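Local coordinates for adenine phosphoribosyltransferase (Leishmania donovani, PDB 1QB7), which probably catalyses the salvage of adenine, joining the base to 5-phospho-alpha-D-ribose 1-diphosphate to give AMP and diphosphate, at residues L99-S113 and A123-I135. Numbering follows the deposited sequence. Where two conformers were deposited one is given.
Sequences LMRKADKNAGLLIRS and AAPEVMTIRYGSI
The Tyr132 ring meets Ile111 obliquely, its CD2 3.7 Å from Ile111 CG1, while its hydroxyl is hydrogen-bonded to Glu233 of the second subunit. Next to it, Arg131 lays its CG against the carbonyl oxygens of Ala107 and Leu109. The Arg131 guanidinium holds a water in plane at its edge, NH1 to the water oxygen 2.9 Å, and that water donates to Ala107 O; NH2 forms a salt bridge with Glu49 of the second subunit. One face of the Arg101 guanidinium is covered by Lys105 CB, near the rim, and its NE forms a salt bridge with Asp79 OD2. The Asn106 amide donates from ND2 to Thr129 OG1 at 3.2 Å, the oxygen 19° out of the amide plane. Thr129 OG1 sits between its own N and carbonyl carbon (chi1 71°), which lets it donate in turn to Arg101 O at 2.8 Å. Thr129 N reaches Arg101 O from the opposite face of its plane, at 2.7 Å, so two bonds from one residue grip this carbonyl.

Strands 110-112 and 129-131 form an antiparallel ribbon, with Ile111 N to Ile130 O at 2.9 Å. In type I phosphoribosyltransferases such a ribbon carries the flexible loop by the active site, consistent with residues 120-122 being unmodelled here. A parallel strand of the second subunit extends the sheet through Leu110 to Arg112.

Toward the loop, Ser113 OG takes the Met128 N-H at 2.9 Å and also bonds to Ser156 of helix 152-163. Bent at both chi2 and chi3, the Met128 chain crosses Met100 at about a right angle and turns its CE onto the backbone of Met100 and Arg101. Beyond it, Lys102 NZ meets the anti lone pair of Glu126 OE1 at 3.1 Å, and Glu126 touches Thr153, a magnesium ligand.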
loop_
_atom_site.group_PDB
_atom_site.type_symbol
_atom_site.label_atom_id
_atom_site.label_comp_id
_atom_site.label_asym_id
_atom_site.label_seq_id
_atom_site.Cartn_x
_atom_site.Cartn_y
_atom_site.Cartn_z
ATOM N N LEU A 99 8.071 3.892 4.372
ATOM C CA LEU A 99 6.668 3.876 4.776
ATOM C C LEU A 99 6.342 4.769 5.966
ATOM O O LEU A 99 6.998 4.693 7.003
ATOM C CB LEU A 99 6.249 2.450 5.156
ATOM C CG LEU A 99 6.186 1.302 4.152
ATOM C CD1 LEU A 99 7.541 0.994 3.549
ATOM C CD2 LEU A 99 5.657 0.083 4.877
ATOM N N MET A 100 5.337 5.624 5.815
ATOM C CA MET A 100 4.908 6.444 6.939
ATOM C C MET A 100 3.632 5.778 7.451
ATOM O O MET A 100 2.630 5.696 6.739
ATOM C CB MET A 100 4.638 7.894 6.540
ATOM C CG MET A 100 4.291 8.763 7.740
ATOM S SD MET A 100 4.066 10.502 7.361
ATOM C CE MET A 100 2.369 10.508 6.814
ATOM N N ARG A 101 3.697 5.250 8.668
ATOM C CA ARG A 101 2.558 4.560 9.259
ATOM C C ARG A 101 2.394 4.927 10.727
ATOM O O ARG A 101 3.268 5.562 11.317
ATOM C CB ARG A 101 2.760 3.042 9.175
ATOM C CG ARG A 101 3.406 2.524 7.889
ATOM C CD ARG A 101 3.324 1.007 7.817
ATOM N NE ARG A 101 1.932 0.587 7.734
ATOM C CZ ARG A 101 1.516 -0.670 7.623
ATOM N NH1 ARG A 101 2.385 -1.670 7.596
ATOM N NH2 ARG A 101 0.219 -0.922 7.555
ATOM N N LYS A 102 1.262 4.538 11.312
ATOM C CA LYS A 102 1.030 4.774 12.730
ATOM C C LYS A 102 2.036 3.889 13.463
ATOM O O LYS A 102 2.474 2.872 12.922
ATOM C CB LYS A 102 -0.401 4.402 13.126
ATOM C CG LYS A 102 -1.444 5.415 12.686
ATOM C CD LYS A 102 -2.810 5.109 13.278
ATOM C CE LYS A 102 -3.872 6.081 12.757
ATOM N NZ LYS A 102 -3.512 7.502 13.037
ATOM N N ALA A 103 2.413 4.280 14.676
ATOM C CA ALA A 103 3.389 3.533 15.467
ATOM C C ALA A 103 3.073 2.047 15.614
ATOM O O ALA A 103 3.967 1.211 15.508
ATOM C CB ALA A 103 3.567 4.177 16.844
ATOM N N ASP A 104 1.798 1.717 15.799
ATOM C CA ASP A 104 1.399 0.323 15.973
ATOM C C ASP A 104 1.417 -0.536 14.704
ATOM O O ASP A 104 0.965 -1.687 14.720
ATOM C CB ASP A 104 0.042 0.225 16.687
ATOM C CG ASP A 104 -1.112 0.798 15.869
ATOM O OD1 ASP A 104 -0.908 1.249 14.721
ATOM O OD2 ASP A 104 -2.249 0.782 16.389
ATOM N N LYS A 105 1.942 0.028 13.617
ATOM C CA LYS A 105 2.055 -0.677 12.341
ATOM C C LYS A 105 3.501 -0.716 11.845
ATOM O O LYS A 105 3.828 -1.505 10.960
ATOM C CB LYS A 105 1.179 -0.014 11.267
ATOM C CG LYS A 105 -0.311 -0.138 11.488
ATOM C CD LYS A 105 -0.743 -1.589 11.512
ATOM C CE LYS A 105 -2.204 -1.717 11.917
ATOM N NZ LYS A 105 -3.088 -0.956 10.990
ATOM N N ASN A 106 4.360 0.124 12.426
ATOM C CA ASN A 106 5.769 0.219 12.032
ATOM C C ASN A 106 6.760 -0.519 12.947
ATOM O O ASN A 106 6.574 -0.568 14.166
ATOM C CB ASN A 106 6.180 1.697 11.915
ATOM C CG ASN A 106 6.294 2.168 10.476
ATOM O OD1 ASN A 106 6.193 1.373 9.542
ATOM N ND2 ASN A 106 6.518 3.468 10.290
ATOM N N ALA A 107 7.839 -1.035 12.349
ATOM C CA ALA A 107 8.884 -1.766 13.074
ATOM C C ALA A 107 10.175 -0.952 13.282
ATOM O O ALA A 107 10.473 -0.027 12.518
ATOM C CB ALA A 107 9.200 -3.079 12.351
ATOM N N GLY A 108 10.936 -1.326 14.313
ATOM C CA GLY A 108 12.187 -0.658 14.645
ATOM C C GLY A 108 12.018 0.548 15.560
ATOM O O GLY A 108 10.940 0.762 16.126
ATOM N N LEU A 109 13.103 1.286 15.784
ATOM C CA LEU A 109 13.024 2.497 16.589
ATOM C C LEU A 109 12.335 3.489 15.670
ATOM O O LEU A 109 12.740 3.653 14.522
ATOM C CB LEU A 109 14.411 3.025 16.941
ATOM C CG LEU A 109 15.253 2.182 17.881
ATOM C CD1 LEU A 109 16.536 2.936 18.181
ATOM C CD2 LEU A 109 14.474 1.904 19.151
ATOM N N LEU A 110 11.300 4.151 16.167
ATOM C CA LEU A 110 10.553 5.087 15.340
ATOM C C LEU A 110 10.654 6.534 15.774
ATOM O O LEU A 110 11.058 6.838 16.895
ATOM C CB LEU A 110 9.071 4.708 15.340
ATOM C CG LEU A 110 8.641 3.255 15.148
ATOM C CD1 LEU A 110 7.128 3.192 15.261
ATOM C CD2 LEU A 110 9.119 2.714 13.803
ATOM N N ILE A 111 10.300 7.419 14.848
ATOM C CA ILE A 111 10.250 8.856 15.091
ATOM C C ILE A 111 8.775 9.175 14.858
ATOM O O ILE A 111 8.235 8.805 13.819
ATOM C CB ILE A 111 11.071 9.671 14.053
ATOM C CG1 ILE A 111 12.525 9.193 14.015
ATOM C CG2 ILE A 111 11.001 11.171 14.390
ATOM C CD1 ILE A 111 13.374 9.896 12.972
ATOM N N ARG A 112 8.113 9.816 15.821
ATOM C CA ARG A 112 6.698 10.158 15.655
ATOM C C ARG A 112 6.487 11.641 15.370
ATOM O O ARG A 112 7.250 12.487 15.842
ATOM C CB ARG A 112 5.876 9.741 16.880
ATOM C CG ARG A 112 6.147 10.553 18.135
ATOM C CD ARG A 112 5.110 10.260 19.209
ATOM N NE ARG A 112 5.317 11.065 20.413
ATOM C CZ ARG A 112 6.002 10.657 21.473
ATOM N NH1 ARG A 112 6.541 9.442 21.491
ATOM N NH2 ARG A 112 6.143 11.457 22.520
ATOM N N SER A 113 5.450 11.946 14.592
ATOM C CA SER A 113 5.124 13.324 14.241
ATOM C C SER A 113 4.410 14.038 15.391
ATOM O O SER A 113 3.973 13.409 16.353
ATOM C CB SER A 113 4.267 13.372 12.971
ATOM O OG SER A 113 3.001 12.771 13.177
ATOM N N ALA A 123 -12.030 16.624 12.652
ATOM C CA ALA A 123 -11.440 15.323 12.980
ATOM C C ALA A 123 -10.107 15.313 13.727
ATOM O O ALA A 123 -9.276 16.215 13.571
ATOM C CB ALA A 123 -11.338 14.465 11.720
ATOM N N ALA A 124 -9.912 14.254 14.513
ATOM C CA ALA A 124 -8.708 14.056 15.319
ATOM C C ALA A 124 -7.448 13.797 14.483
ATOM O O ALA A 124 -7.447 12.953 13.580
ATOM C CB ALA A 124 -8.929 12.913 16.313
ATOM N N PRO A 125 -6.357 14.526 14.781
ATOM C CA PRO A 125 -5.071 14.407 14.083
ATOM C C PRO A 125 -4.386 13.067 14.340
ATOM O O PRO A 125 -4.489 12.505 15.428
ATOM C CB PRO A 125 -4.269 15.573 14.658
ATOM C CG PRO A 125 -4.800 15.680 16.046
ATOM C CD PRO A 125 -6.282 15.555 15.832
ATOM N N GLU A 126 -3.687 12.561 13.330
ATOM C CA GLU A 126 -2.999 11.280 13.448
ATOM C C GLU A 126 -1.508 11.437 13.696
ATOM O O GLU A 126 -0.831 12.216 13.027
ATOM C CB GLU A 126 -3.179 10.459 12.173
ATOM C CG GLU A 126 -4.597 10.392 11.652
ATOM C CD GLU A 126 -4.679 9.676 10.319
ATOM O OE1 GLU A 126 -4.599 8.431 10.315
ATOM O OE2 GLU A 126 -4.812 10.355 9.275
ATOM N N VAL A 127 -1.004 10.719 14.689
ATOM C CA VAL A 127 0.417 10.738 14.973
ATOM C C VAL A 127 0.982 9.670 14.034
ATOM O O VAL A 127 0.577 8.508 14.100
ATOM C CB VAL A 127 0.706 10.359 16.440
ATOM C CG1 VAL A 127 2.210 10.268 16.683
ATOM C CG2 VAL A 127 0.073 11.383 17.370
ATOM N N MET A 128 1.853 10.081 13.114
ATOM C CA MET A 128 2.457 9.161 12.154
ATOM C C MET A 128 3.946 8.984 12.428
ATOM O O MET A 128 4.568 9.823 13.078
ATOM C CB MET A 128 2.214 9.659 10.731
ATOM C CG MET A 128 0.734 9.738 10.350
ATOM S SD MET A 128 -0.075 8.122 10.282
ATOM C CE MET A 128 0.502 7.544 8.705
ATOM N N THR A 129 4.517 7.884 11.934
ATOM C CA THR A 129 5.930 7.585 12.162
ATOM C C THR A 129 6.679 7.031 10.950
ATOM O O THR A 129 6.092 6.670 9.931
ATOM C CB THR A 129 6.109 6.504 13.273
ATOM O OG1 THR A 129 5.674 5.228 12.778
ATOM C CG2 THR A 129 5.311 6.846 14.522
ATOM N N ILE A 130 7.997 6.991 11.100
ATOM C CA ILE A 130 8.917 6.406 10.129
ATOM C C ILE A 130 9.997 5.816 11.033
ATOM O O ILE A 130 10.176 6.269 12.169
ATOM C CB ILE A 130 9.597 7.427 9.151
ATOM C CG1 ILE A 130 10.410 8.469 9.920
ATOM C CG2 ILE A 130 8.576 8.039 8.193
ATOM C CD1 ILE A 130 11.268 9.329 9.029
ATOM N N ARG A 131 10.679 4.781 10.562
ATOM C CA ARG A 131 11.731 4.179 11.358
ATOM C C ARG A 131 12.908 5.148 11.422
ATOM O O ARG A 131 13.268 5.776 10.427
ATOM C CB ARG A 131 12.182 2.846 10.752
ATOM C CG ARG A 131 13.100 2.031 11.667
ATOM C CD ARG A 131 13.727 0.833 10.960
ATOM N NE ARG A 131 14.667 1.250 9.923
ATOM C CZ ARG A 131 14.374 1.355 8.629
ATOM N NH1 ARG A 131 13.158 1.052 8.178
ATOM N NH2 ARG A 131 15.306 1.758 7.774
ATOM N N TYR A 132 13.461 5.305 12.614
ATOM C CA TYR A 132 14.600 6.180 12.838
ATOM C C TYR A 132 15.746 5.735 11.933
ATOM O O TYR A 132 16.146 4.578 11.969
ATOM C CB TYR A 132 15.027 6.066 14.304
ATOM C CG TYR A 132 16.170 6.962 14.702
ATOM C CD1 TYR A 132 17.492 6.544 14.559
ATOM C CD2 TYR A 132 15.931 8.223 15.243
ATOM C CE1 TYR A 132 18.549 7.361 14.948
ATOM C CE2 TYR A 132 16.976 9.045 15.638
ATOM C CZ TYR A 132 18.282 8.612 15.490
ATOM O OH TYR A 132 19.320 9.421 15.905
ATOM N N GLY A 133 16.239 6.643 11.099
ATOM C CA GLY A 133 17.347 6.308 10.221
ATOM C C GLY A 133 16.970 5.828 8.833
ATOM O O GLY A 133 17.852 5.525 8.034
ATOM N N SER A 134 15.673 5.718 8.554
ATOM C CA SER A 134 15.221 5.282 7.237
ATOM C C SER A 134 15.574 6.370 6.216
ATOM O O SER A 134 15.696 6.102 5.023
ATOM C CB SER A 134 13.715 4.990 7.237
ATOM O OG SER A 134 12.971 6.102 7.695
ATOM N N ILE A 135 15.679 7.604 6.700
ATOM C CA ILE A 135 16.067 8.740 5.879
ATOM C C ILE A 135 17.162 9.436 6.662
ATOM O O ILE A 135 17.013 9.705 7.853
ATOM C CB ILE A 135 14.904 9.742 5.603
ATOM C CG1 ILE A 135 13.685 9.021 5.032
ATOM C CG2 ILE A 135 15.367 10.870 4.734
ATOM C CD1 ILE A 135 12.432 9.866 5.037
HETATM O O HOH W 1 9.400 3.847 8.157
HETATM O O HOH W 2 -2.671 8.781 16.054
HETATM O O HOH W 3 1.457 6.716 15.867
HETATM O O HOH W 4 10.901 -0.015 9.585
#